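Local coordinates for 3-carboxy-cis,cis-muconate cycloisomerase (Pseudomonas putida, PDB 1RE5), which belongs to the mostly helical fumarase/aspartase-like lyase superfamily and assembles as a tetramer of subunits built round long packed helices, at residues A133-Q138 / V343-M348; K165-L170 / A439-E444; G171-H176 / G245-F250; R175-L180 / S443-F448; G241-S246 / C332-A337. All coordinates share one frame; numbering follows the deposited sequence.

Contact 1. Residues A133-Q138 / V343-M348; sequences ADTLSQ and VIAEGM
The methyl group CB of Ala345 meets two side chains of helix 106-142. Leu136 brings a methyl to it, with CD1 3.6 Å from Ala345 CB, and Thr135 brings its hydroxyl, with OG1 3.8 Å from the same CB. OG1 also lies 4.1 Å from the backbone N of Glu346, too far to count as a hydrogen bond, so Thr135 touches the second helix without being bonded to it. The CB of the exposed Glu346 lies at the margin, 4.2 Å from Thr135 OG1. The small Ala345 lets the backbones come near: the CA atoms of Thr135 and Glu346 are 6.1 Å apart, and the short helical axes approach to 9.1 Å at an angle of 30°, running in roughly the same direction. Leu136 also reaches the next shell. Its CB leaves along the flank of the interface, and while CD1 turns to Ala345, the other branch, CD2, packs on Val169 and Leu173 of helix 162-187. On the far helix, Ile344 lies against Phe250 and Ile254 of helix 231-257. Contact 1 thus joins helix 106-142 to the end region of helix 319-347 in the helical bundle. With no hydrogen bond or salt bridge across it, its cohesion rests on van der Waals contact, one methyl pair (Leu136 and Ala345) and a hydroxyl oxygen lying against carbon, grading from the buried Leu136 and Ala345 to the exposed Glu346.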
# COMPACT_ATOMS: atom_id res chain seq x y z
N ALA D 133 12.41 3.35 26.07
CA ALA D 133 12.95 4.70 26.08
C ALA D 133 13.93 4.88 27.24
O ALA D 133 14.95 5.57 27.10
CB ALA D 133 11.83 5.72 26.18
N ASP D 134 13.62 4.27 28.38
CA ASP D 134 14.49 4.37 29.55
C ASP D 134 15.86 3.78 29.24
O ASP D 134 16.89 4.46 29.35
CB ASP D 134 13.89 3.64 30.75
CG ASP D 134 12.92 4.51 31.56
OD1 ASP D 134 13.17 5.73 31.70
OD2 ASP D 134 11.90 3.97 32.06
N THR D 135 15.86 2.51 28.84
CA THR D 135 17.12 1.83 28.55
C THR D 135 17.87 2.49 27.41
O THR D 135 19.11 2.50 27.40
CB THR D 135 16.91 0.32 28.24
OG1 THR D 135 17.18 0.08 26.86
CG2 THR D 135 15.51 -0.11 28.56
N LEU D 136 17.14 3.04 26.45
CA LEU D 136 17.76 3.70 25.31
C LEU D 136 18.41 4.98 25.79
O LEU D 136 19.45 5.40 25.28
CB LEU D 136 16.70 4.01 24.27
CG LEU D 136 17.02 3.70 22.82
CD1 LEU D 136 17.64 2.34 22.71
CD2 LEU D 136 15.71 3.77 22.04
N SER D 137 17.77 5.59 26.78
CA SER D 137 18.25 6.83 27.38
C SER D 137 19.61 6.62 28.06
O SER D 137 20.50 7.45 27.94
CB SER D 137 17.24 7.31 28.41
OG SER D 137 17.78 8.38 29.16
N GLN D 138 19.75 5.51 28.78
CA GLN D 138 20.99 5.20 29.48
C GLN D 138 22.13 4.94 28.50
O GLN D 138 23.22 5.48 28.64
CB GLN D 138 20.79 3.99 30.37
CG GLN D 138 19.72 4.18 31.41
CD GLN D 138 19.78 3.13 32.49
OE1 GLN D 138 18.97 3.13 33.41
NE2 GLN D 138 20.75 2.22 32.39
N VAL D 343 15.28 -6.14 23.67
CA VAL D 343 16.37 -7.09 23.84
C VAL D 343 17.68 -6.54 23.31
O VAL D 343 18.68 -6.58 24.02
CB VAL D 343 16.09 -8.41 23.11
CG1 VAL D 343 17.37 -9.26 23.08
CG2 VAL D 343 15.00 -9.16 23.81
N ILE D 344 17.69 -6.02 22.08
CA ILE D 344 18.94 -5.52 21.55
C ILE D 344 19.36 -4.21 22.19
O ILE D 344 20.53 -3.97 22.38
CB ILE D 344 18.96 -5.37 19.98
CG1 ILE D 344 19.00 -3.89 19.61
CG2 ILE D 344 17.78 -6.08 19.32
CD1 ILE D 344 19.03 -3.68 18.14
N ALA D 345 18.40 -3.36 22.53
CA ALA D 345 18.77 -2.08 23.13
C ALA D 345 19.53 -2.23 24.44
O ALA D 345 20.52 -1.53 24.69
CB ALA D 345 17.53 -1.24 23.36
N GLU D 346 19.09 -3.15 25.29
CA GLU D 346 19.74 -3.30 26.57
C GLU D 346 20.94 -4.21 26.55
O GLU D 346 21.71 -4.24 27.50
CB GLU D 346 18.74 -3.79 27.62
CG GLU D 346 18.46 -5.27 27.55
CD GLU D 346 17.26 -5.64 28.39
OE1 GLU D 346 17.17 -5.14 29.54
OE2 GLU D 346 16.42 -6.43 27.90
N GLY D 347 21.13 -4.94 25.46
CA GLY D 347 22.25 -5.84 25.43
C GLY D 347 23.22 -5.73 24.28
O GLY D 347 24.06 -6.61 24.13
N MET D 348 23.16 -4.67 23.49
CA MET D 348 24.09 -4.63 22.38
C MET D 348 25.53 -4.42 22.81
O MET D 348 25.80 -3.74 23.79
CB MET D 348 23.67 -3.62 21.30
CG MET D 348 22.88 -2.46 21.78
SD MET D 348 23.95 -1.30 22.53
CE MET D 348 24.38 -0.29 21.09

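Contact 2. Residues K165-L170 / A439-E444; sequences KLAGVL and ARAVSE
No hydrogen bond joins Ala167 or Leu170 to the facing Ala441 and Val442; the polar atom with several partners here is Lys165 NZ, which forms a salt bridge with Glu314 and a hydrogen bond with His313, both of the second subunit. Within the chain, helices 162-187 and 434-449 meet through aliphatic side chains that lie against each other and against backbone carbonyls. Ala441 fits closely against Ala167, its CB 4.0 Å from Ala167 CB and 3.8 Å from the carbonyl oxygen Ala167 O. This alanine pair marks the nearest backbone approach, 6.0 Å between the CA atoms of Ala167 and Ala441, with the axes 9.0 Å apart and 32° from parallel. One turn on, Leu170 reaches over with a single branch: CG stands opposite the backbone N (chi1 178°), and CD2 comes to rest 4.0 Å from Val442 CG2 and 3.8 Å from Ala441 O. The second subunit also covers this region, Gln224 of that neighbouring chain packing on Ala167 and Ala441. With four buried residues and no polar bond between the segments, the pairing probably depends on close fit and exclusion of water, while Lys165 bonds to the second subunit.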
# COMPACT_ATOMS: atom_id res chain seq x y z
N LYS D 165 23.49 8.82 17.79
CA LYS D 165 22.62 7.96 17.02
C LYS D 165 21.49 7.43 17.88
O LYS D 165 20.32 7.59 17.53
CB LYS D 165 23.41 6.80 16.40
CG LYS D 165 24.49 7.24 15.39
CD LYS D 165 25.27 6.04 14.87
CE LYS D 165 24.48 5.25 13.84
NZ LYS D 165 24.34 5.98 12.55
N LEU D 166 21.81 6.81 19.01
CA LEU D 166 20.77 6.28 19.89
C LEU D 166 19.84 7.38 20.38
O LEU D 166 18.67 7.14 20.64
CB LEU D 166 21.38 5.57 21.10
CG LEU D 166 22.19 4.31 20.81
CD1 LEU D 166 22.74 3.76 22.10
CD2 LEU D 166 21.31 3.28 20.11
N ALA D 167 20.36 8.60 20.52
CA ALA D 167 19.54 9.72 20.98
C ALA D 167 18.41 10.02 19.99
O ALA D 167 17.30 10.38 20.38
CB ALA D 167 20.41 10.96 21.19
N GLY D 168 18.71 9.88 18.70
CA GLY D 168 17.69 10.11 17.69
C GLY D 168 16.53 9.12 17.80
O GLY D 168 15.38 9.49 17.60
N VAL D 169 16.84 7.86 18.11
CA VAL D 169 15.78 6.88 18.26
C VAL D 169 14.99 7.27 19.49
O VAL D 169 13.76 7.21 19.48
CB VAL D 169 16.33 5.44 18.42
CG1 VAL D 169 15.17 4.45 18.57
CG2 VAL D 169 17.18 5.07 17.20
N LEU D 170 15.69 7.67 20.55
CA LEU D 170 15.02 8.11 21.78
C LEU D 170 14.07 9.25 21.45
O LEU D 170 12.90 9.23 21.84
CB LEU D 170 16.04 8.59 22.83
CG LEU D 170 15.43 9.12 24.14
CD1 LEU D 170 14.57 8.02 24.80
CD2 LEU D 170 16.53 9.59 25.09
N ALA D 439 22.08 15.20 25.25
CA ALA D 439 21.62 15.90 26.43
C ALA D 439 20.17 16.35 26.30
O ALA D 439 19.34 16.07 27.16
CB ALA D 439 22.49 17.09 26.67
N ARG D 440 19.88 17.04 25.20
CA ARG D 440 18.54 17.53 24.94
C ARG D 440 17.53 16.40 24.84
O ARG D 440 16.44 16.48 25.41
CB ARG D 440 18.53 18.33 23.65
CG ARG D 440 19.47 19.51 23.64
CD ARG D 440 19.32 20.25 22.35
NE ARG D 440 18.96 21.65 22.56
CZ ARG D 440 18.03 22.29 21.86
NH1 ARG D 440 17.34 21.67 20.91
NH2 ARG D 440 17.79 23.57 22.10
N ALA D 441 17.87 15.35 24.11
CA ALA D 441 16.96 14.22 23.94
C ALA D 441 16.65 13.54 25.28
O ALA D 441 15.48 13.25 25.57
CB ALA D 441 17.56 13.20 22.97
N VAL D 442 17.68 13.28 26.07
CA VAL D 442 17.50 12.62 27.37
C VAL D 442 16.72 13.55 28.28
O VAL D 442 15.85 13.12 29.02
CB VAL D 442 18.85 12.28 28.01
CG1 VAL D 442 18.65 11.78 29.44
CG2 VAL D 442 19.55 11.23 27.17
N SER D 443 17.04 14.83 28.20
CA SER D 443 16.36 15.84 28.99
C SER D 443 14.85 15.76 28.75
O SER D 443 14.06 15.59 29.67
CB SER D 443 16.88 17.22 28.60
OG SER D 443 16.22 18.23 29.34
N GLU D 444 14.46 15.89 27.49
CA GLU D 444 13.07 15.83 27.09
C GLU D 444 12.40 14.52 27.52
O GLU D 444 11.21 14.48 27.84
CB GLU D 444 12.98 16.01 25.59
CG GLU D 444 11.72 16.65 25.14
CD GLU D 444 11.73 16.92 23.66
OE1 GLU D 444 11.71 15.94 22.87
OE2 GLU D 444 11.78 18.12 23.30

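Contact 3. Residues G171-H176 / G245-F250; sequences GALTRH and GSLGKF
Ser246 is set between Ala172 and His176, residues one turn apart, in an antiparallel helix pair that is part of the long-helix bundle of the lyase fold; Leu173 meets Leu247 beside them. Helices 162-187 and 231-257 run in opposed directions, 166° between their short segments, with 10.4 Å between axes. Ser246 has the most surface buried here. Its first torsion (chi1 -64°) sets OG beside its own backbone N, where OG is 3.7 Å from Ala172 CB, and Ser246 CB is 3.7 Å from His176 CE1. The serine reaches the imidazole at its edge, close to the ring plane, and its nearest ring atom is the carbon CE1. No hydrogen bond is formed between the two; OG lies within weak hydrogen-bonding range of Leu242 O of its own helix. One face of the imidazole covers a carbonyl of its own helix, Ala172 O, 3.3 Å from the ring plane and over its centre, and the His176 side chain also packs on Leu242 and Val243. The second subunit closes over this part: its Met309 touches Ser246, and Arg175 makes salt bridges to Asp231 and Glu223 of the second subunit. Away from that polar border, Leu173 also packs on Leu129 and Leu132 of helix 106-142. Across the pair it meets Leu247 through one methyl each, Leu173 CD2 lying 4.3 Å from Leu247 CD2.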
# COMPACT_ATOMS: atom_id res chain seq x y z
N GLY D 171 14.56 10.26 20.73
CA GLY D 171 13.71 11.37 20.37
C GLY D 171 12.42 10.93 19.72
O GLY D 171 11.34 11.34 20.13
N ALA D 172 12.52 10.09 18.70
CA ALA D 172 11.34 9.60 17.99
C ALA D 172 10.40 8.91 18.95
O ALA D 172 9.19 9.18 18.93
CB ALA D 172 11.75 8.65 16.89
N LEU D 173 10.93 8.02 19.79
CA LEU D 173 10.09 7.28 20.74
C LEU D 173 9.33 8.21 21.70
O LEU D 173 8.16 7.95 22.03
CB LEU D 173 10.94 6.29 21.55
CG LEU D 173 11.45 5.06 20.78
CD1 LEU D 173 12.13 4.11 21.72
CD2 LEU D 173 10.30 4.36 20.11
N THR D 174 9.98 9.29 22.13
CA THR D 174 9.35 10.25 23.01
C THR D 174 8.14 10.88 22.31
O THR D 174 7.06 11.02 22.88
CB THR D 174 10.33 11.37 23.42
OG1 THR D 174 11.43 10.80 24.14
CG2 THR D 174 9.63 12.43 24.29
N ARG D 175 8.33 11.27 21.05
CA ARG D 175 7.26 11.87 20.27
C ARG D 175 6.09 10.90 20.09
O ARG D 175 4.94 11.32 19.97
CB ARG D 175 7.79 12.30 18.91
CG ARG D 175 8.31 13.71 18.84
CD ARG D 175 9.07 13.93 17.54
NE ARG D 175 10.50 13.82 17.77
CZ ARG D 175 11.35 13.18 16.99
NH1 ARG D 175 10.91 12.57 15.90
NH2 ARG D 175 12.63 13.14 17.30
N HIS D 176 6.37 9.60 20.07
CA HIS D 176 5.29 8.64 19.89
C HIS D 176 4.52 8.46 21.18
O HIS D 176 3.30 8.25 21.15
CB HIS D 176 5.83 7.29 19.42
CG HIS D 176 6.49 7.36 18.08
ND1 HIS D 176 7.43 6.45 17.66
CD2 HIS D 176 6.38 8.27 17.09
CE1 HIS D 176 7.89 6.80 16.47
NE2 HIS D 176 7.26 7.91 16.11
N GLY D 245 7.93 2.12 11.95
CA GLY D 245 8.90 2.81 11.12
C GLY D 245 10.16 3.21 11.85
O GLY D 245 11.27 2.95 11.38
N SER D 246 10.00 3.83 13.02
CA SER D 246 11.17 4.24 13.78
C SER D 246 12.00 3.05 14.23
O SER D 246 13.22 3.08 14.10
CB SER D 246 10.76 5.09 14.98
OG SER D 246 10.15 6.29 14.54
N LEU D 247 11.36 2.02 14.76
CA LEU D 247 12.10 0.84 15.18
C LEU D 247 12.73 0.16 13.96
O LEU D 247 13.72 -0.56 14.07
CB LEU D 247 11.18 -0.15 15.91
CG LEU D 247 10.59 0.31 17.25
CD1 LEU D 247 9.78 -0.83 17.83
CD2 LEU D 247 11.69 0.74 18.22
N GLY D 248 12.14 0.40 12.79
CA GLY D 248 12.66 -0.19 11.56
C GLY D 248 13.99 0.46 11.18
O GLY D 248 14.88 -0.18 10.63
N LYS D 249 14.12 1.75 11.49
CA LYS D 249 15.34 2.48 11.19
C LYS D 249 16.41 1.96 12.14
O LYS D 249 17.55 1.74 11.76
CB LYS D 249 15.12 3.98 11.40
CG LYS D 249 16.28 4.88 11.02
CD LYS D 249 17.01 5.35 12.24
CE LYS D 249 17.90 6.53 11.91
NZ LYS D 249 19.03 6.14 11.03
N PHE D 250 16.01 1.74 13.39
CA PHE D 250 16.92 1.25 14.41
C PHE D 250 17.41 -0.14 13.99
O PHE D 250 18.60 -0.43 14.03
CB PHE D 250 16.20 1.22 15.77
CG PHE D 250 17.04 0.71 16.90
CD1 PHE D 250 18.31 1.24 17.14
CD2 PHE D 250 16.58 -0.32 17.72
CE1 PHE D 250 19.10 0.76 18.18
CE2 PHE D 250 17.37 -0.81 18.77
CZ PHE D 250 18.62 -0.27 19.00

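Contact 4. Residues R175-L180 / S443-F448; sequences RHRQRL and SEHQRF
Arg177 and Phe448 cross obliquely, guanidinium and ring planes 51° apart, and these two side chains carry most of the interface. Phe448 CE2 sits over the centre of one guanidinium face, 3.5 Å above its plane; seen from the ring the approach is tilted, so the pair is not a parallel stack. The arginine gets there by a bend at chi3 (69°), which folds the guanidinium back across the ring, while its root also touches, with CB 3.6 Å from Phe448 CZ. Another ring atom, Phe448 CE1, lies 3.7 Å from Gln178 N. His445 approaches differently: Arg177 NH1 stands at the imidazole edge, 3.7 Å from His445 CE1, the two planes 42° apart. A water completes the link, accepting from Arg177 NH1 at 3.2 Å and donating to the carbonyl His445 O at 2.6 Å. His445 NE2 is hydrogen-bonded to Asp134 of helix 106-142, which helps fix the ring's rotation. Helices 162-187 and 434-449, whose short segment axes come to 11.1 Å of each other, are therefore spanned by long side chains: a guanidinium face set obliquely against an aromatic ring, with solvent supplying the hydrogen-bonded bridge.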
# COMPACT_ATOMS: atom_id res chain seq x y z
N ARG D 175 8.33 11.27 21.05
CA ARG D 175 7.26 11.87 20.27
C ARG D 175 6.09 10.90 20.09
O ARG D 175 4.94 11.32 19.97
CB ARG D 175 7.79 12.30 18.91
CG ARG D 175 8.31 13.71 18.84
CD ARG D 175 9.07 13.93 17.54
NE ARG D 175 10.50 13.82 17.77
CZ ARG D 175 11.35 13.18 16.99
NH1 ARG D 175 10.91 12.57 15.90
NH2 ARG D 175 12.63 13.14 17.30
N HIS D 176 6.37 9.60 20.07
CA HIS D 176 5.29 8.64 19.89
C HIS D 176 4.52 8.46 21.18
O HIS D 176 3.30 8.25 21.15
CB HIS D 176 5.83 7.29 19.42
CG HIS D 176 6.49 7.36 18.08
ND1 HIS D 176 7.43 6.45 17.66
CD2 HIS D 176 6.38 8.27 17.09
CE1 HIS D 176 7.89 6.80 16.47
NE2 HIS D 176 7.26 7.91 16.11
N ARG D 177 5.22 8.55 22.30
CA ARG D 177 4.58 8.41 23.60
C ARG D 177 3.61 9.55 23.75
O ARG D 177 2.49 9.39 24.24
CB ARG D 177 5.63 8.45 24.70
CG ARG D 177 6.64 7.34 24.55
CD ARG D 177 7.65 7.38 25.66
NE ARG D 177 7.06 7.03 26.95
CZ ARG D 177 7.65 7.28 28.11
NH1 ARG D 177 8.84 7.89 28.13
NH2 ARG D 177 7.07 6.91 29.25
N GLN D 178 4.06 10.71 23.28
CA GLN D 178 3.32 11.96 23.29
C GLN D 178 2.06 11.79 22.44
O GLN D 178 0.97 12.14 22.87
CB GLN D 178 4.23 13.03 22.70
CG GLN D 178 3.84 14.46 22.86
CD GLN D 178 4.85 15.37 22.14
OE1 GLN D 178 6.08 15.25 22.34
NE2 GLN D 178 4.35 16.29 21.31
N ARG D 179 2.22 11.25 21.24
CA ARG D 179 1.10 11.04 20.32
C ARG D 179 0.07 10.07 20.90
O ARG D 179 -1.14 10.30 20.82
CB ARG D 179 1.61 10.53 18.97
CG ARG D 179 2.39 11.57 18.16
CD ARG D 179 3.15 10.94 16.99
NE ARG D 179 3.83 11.95 16.18
CZ ARG D 179 5.10 11.86 15.79
NH1 ARG D 179 5.83 10.81 16.12
NH2 ARG D 179 5.65 12.85 15.09
N LEU D 180 0.57 8.98 21.49
CA LEU D 180 -0.29 7.96 22.10
C LEU D 180 -1.12 8.58 23.23
O LEU D 180 -2.27 8.23 23.47
CB LEU D 180 0.60 6.84 22.65
CG LEU D 180 0.62 5.50 21.91
CD1 LEU D 180 0.18 5.65 20.46
CD2 LEU D 180 1.99 4.90 22.03
N SER D 443 17.04 14.83 28.20
CA SER D 443 16.36 15.84 28.99
C SER D 443 14.85 15.76 28.75
O SER D 443 14.06 15.59 29.67
CB SER D 443 16.88 17.22 28.60
OG SER D 443 16.22 18.23 29.34
N GLU D 444 14.46 15.89 27.49
CA GLU D 444 13.07 15.83 27.09
C GLU D 444 12.40 14.52 27.52
O GLU D 444 11.21 14.48 27.84
CB GLU D 444 12.98 16.01 25.59
CG GLU D 444 11.72 16.65 25.14
CD GLU D 444 11.73 16.92 23.66
OE1 GLU D 444 11.71 15.94 22.87
OE2 GLU D 444 11.78 18.12 23.30
N HIS D 445 13.17 13.44 27.50
CA HIS D 445 12.66 12.13 27.91
C HIS D 445 12.29 12.16 29.39
O HIS D 445 11.29 11.57 29.79
CB HIS D 445 13.72 11.04 27.64
CG HIS D 445 13.47 9.77 28.39
ND1 HIS D 445 12.39 8.95 28.14
CD2 HIS D 445 14.16 9.19 29.41
CE1 HIS D 445 12.42 7.92 28.98
NE2 HIS D 445 13.48 8.05 29.76
N GLN D 446 13.09 12.84 30.20
CA GLN D 446 12.80 12.91 31.63
C GLN D 446 11.66 13.89 31.89
O GLN D 446 10.90 13.69 32.84
CB GLN D 446 14.05 13.33 32.41
CG GLN D 446 15.27 12.48 32.10
CD GLN D 446 16.49 12.80 32.95
OE1 GLN D 446 16.90 13.97 33.07
NE2 GLN D 446 17.09 11.77 33.53
N ARG D 447 11.54 14.92 31.06
CA ARG D 447 10.46 15.91 31.18
C ARG D 447 9.12 15.20 30.98
O ARG D 447 8.19 15.36 31.77
CB ARG D 447 10.57 17.01 30.10
CG ARG D 447 11.86 17.83 30.08
CD ARG D 447 11.90 18.88 31.19
NE ARG D 447 12.01 18.26 32.51
CZ ARG D 447 13.07 17.57 32.92
NH1 ARG D 447 14.13 17.41 32.13
NH2 ARG D 447 13.08 17.04 34.14
N PHE D 448 9.03 14.43 29.90
CA PHE D 448 7.81 13.69 29.56
C PHE D 448 7.30 12.89 30.74
O PHE D 448 6.13 12.98 31.08
CB PHE D 448 8.06 12.72 28.40
CG PHE D 448 6.82 11.96 27.98
CD1 PHE D 448 5.90 12.54 27.11
CD2 PHE D 448 6.55 10.71 28.50
CE1 PHE D 448 4.73 11.88 26.77
CE2 PHE D 448 5.38 10.04 28.17
CZ PHE D 448 4.47 10.62 27.31
O HOH W 1 10.18 9.39 30.61

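Contact 5. Residues G241-S246 / C332-A337; sequences GLVAGS and CLVSGA
Two long helices of the central bundle, 231-257 and 319-347, meet near the middle of the chain where Val334 packs on Val243 and Ala244. Val334 loses the most surface to this contact, its CB directed at the other helix. Its two methyl groups divide the work: CG1 lies 4.0 Å from Val243 CG1, and CG2 lies 4.4 Å from Ala244 CB. In both valines CG1 is the branch opposite the backbone N, and the side chains cross at about a right angle and touch through CG1 of each. The small Ala244 lets the backbones draw together, with 5.9 Å between its CA and that of Val334. Behind the valine, the second helix is tied within itself. Ser335 OG donates to Cys332 O at 2.7 Å, with a C=O...donor angle of 120° and the donor tilted 22° from the carbonyl plane; the same oxygen also accepts the backbone bond from Gly336 N at 3.0 Å. Ser335 OG is also hydrogen-bonded to Ala12 N, which links the helix to the N-terminal part of the chain. Helix 286-307 flanks the contact, Val298 touching Ala244 and Arg297 touching Leu333. That helix carries residues lining the site of 2,3-dihydroxy-1,4-dithiobutane, Arg297 among them. With all three touching residues buried and no polar bond between the segments, the interface is a sparse aliphatic one, and the hydroxyl of Ser335 finds its partners on the side turned away from it.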
# COMPACT_ATOMS: atom_id res chain seq x y z
N GLY D 241 1.99 2.65 13.24
CA GLY D 241 2.74 2.61 12.00
C GLY D 241 4.02 3.40 12.17
O GLY D 241 5.10 2.94 11.78
N LEU D 242 3.90 4.59 12.76
CA LEU D 242 5.04 5.45 13.02
C LEU D 242 6.07 4.71 13.90
O LEU D 242 7.28 4.77 13.65
CB LEU D 242 4.57 6.72 13.72
CG LEU D 242 4.46 8.07 12.99
CD1 LEU D 242 4.24 7.91 11.49
CD2 LEU D 242 3.32 8.86 13.63
N VAL D 243 5.58 3.99 14.91
CA VAL D 243 6.46 3.24 15.80
C VAL D 243 7.21 2.15 15.04
O VAL D 243 8.41 1.96 15.23
CB VAL D 243 5.68 2.58 16.95
CG1 VAL D 243 6.59 1.62 17.71
CG2 VAL D 243 5.14 3.65 17.89
N ALA D 244 6.50 1.43 14.18
CA ALA D 244 7.12 0.37 13.39
C ALA D 244 8.25 1.00 12.58
O ALA D 244 9.36 0.48 12.54
CB ALA D 244 6.09 -0.25 12.45
N GLY D 245 7.93 2.12 11.95
CA GLY D 245 8.90 2.81 11.12
C GLY D 245 10.16 3.21 11.85
O GLY D 245 11.27 2.95 11.38
N SER D 246 10.00 3.83 13.02
CA SER D 246 11.17 4.24 13.78
C SER D 246 12.00 3.05 14.23
O SER D 246 13.22 3.08 14.10
CB SER D 246 10.76 5.09 14.98
OG SER D 246 10.15 6.29 14.54
N CYS D 332 -0.12 -6.76 16.80
CA CYS D 332 0.77 -7.87 17.09
C CYS D 332 2.15 -7.66 16.49
O CYS D 332 3.17 -7.89 17.14
CB CYS D 332 0.16 -9.18 16.59
SG CYS D 332 -1.35 -9.58 17.48
N LEU D 333 2.18 -7.22 15.24
CA LEU D 333 3.43 -6.96 14.52
C LEU D 333 4.29 -5.97 15.29
O LEU D 333 5.50 -6.18 15.46
CB LEU D 333 3.12 -6.41 13.13
CG LEU D 333 3.49 -7.21 11.87
CD1 LEU D 333 3.85 -8.65 12.21
CD2 LEU D 333 2.32 -7.16 10.90
N VAL D 334 3.67 -4.89 15.74
CA VAL D 334 4.38 -3.88 16.48
C VAL D 334 4.83 -4.39 17.86
O VAL D 334 5.94 -4.09 18.31
CB VAL D 334 3.51 -2.62 16.63
CG1 VAL D 334 4.21 -1.59 17.49
CG2 VAL D 334 3.22 -2.03 15.25
N SER D 335 3.97 -5.17 18.53
CA SER D 335 4.32 -5.69 19.85
C SER D 335 5.56 -6.57 19.73
O SER D 335 6.41 -6.58 20.62
CB SER D 335 3.16 -6.51 20.43
OG SER D 335 3.09 -7.78 19.81
N GLY D 336 5.66 -7.30 18.63
CA GLY D 336 6.82 -8.14 18.43
C GLY D 336 8.07 -7.32 18.19
O GLY D 336 9.17 -7.71 18.60
N ALA D 337 7.92 -6.17 17.52
CA ALA D 337 9.08 -5.31 17.24
C ALA D 337 9.56 -4.63 18.51
O ALA D 337 10.76 -4.54 18.75
CB ALA D 337 8.74 -4.26 16.16

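How the contacts relate
Contacts 3 and 5 lie deepest, centred about 7 Å and 4 Å from the centre of the chain, and share Gly245 and Ser246 on helix 231-257. Contacts 2 and 4 are successive meetings of helices 162-187 and 434-449: the first is a buried, closely spaced alanine and leucine interface, the second a wider, partly exposed one bridged by arginine, aromatic and water. Contact 1 is also partly buried and reaches three of the others, through Leu136 to contacts 2 and 3 and through Ala133 and Asp134 to contact 4. Contacts 2 to 5 all touch the second subunit, whereas no other chain reaches contact 1.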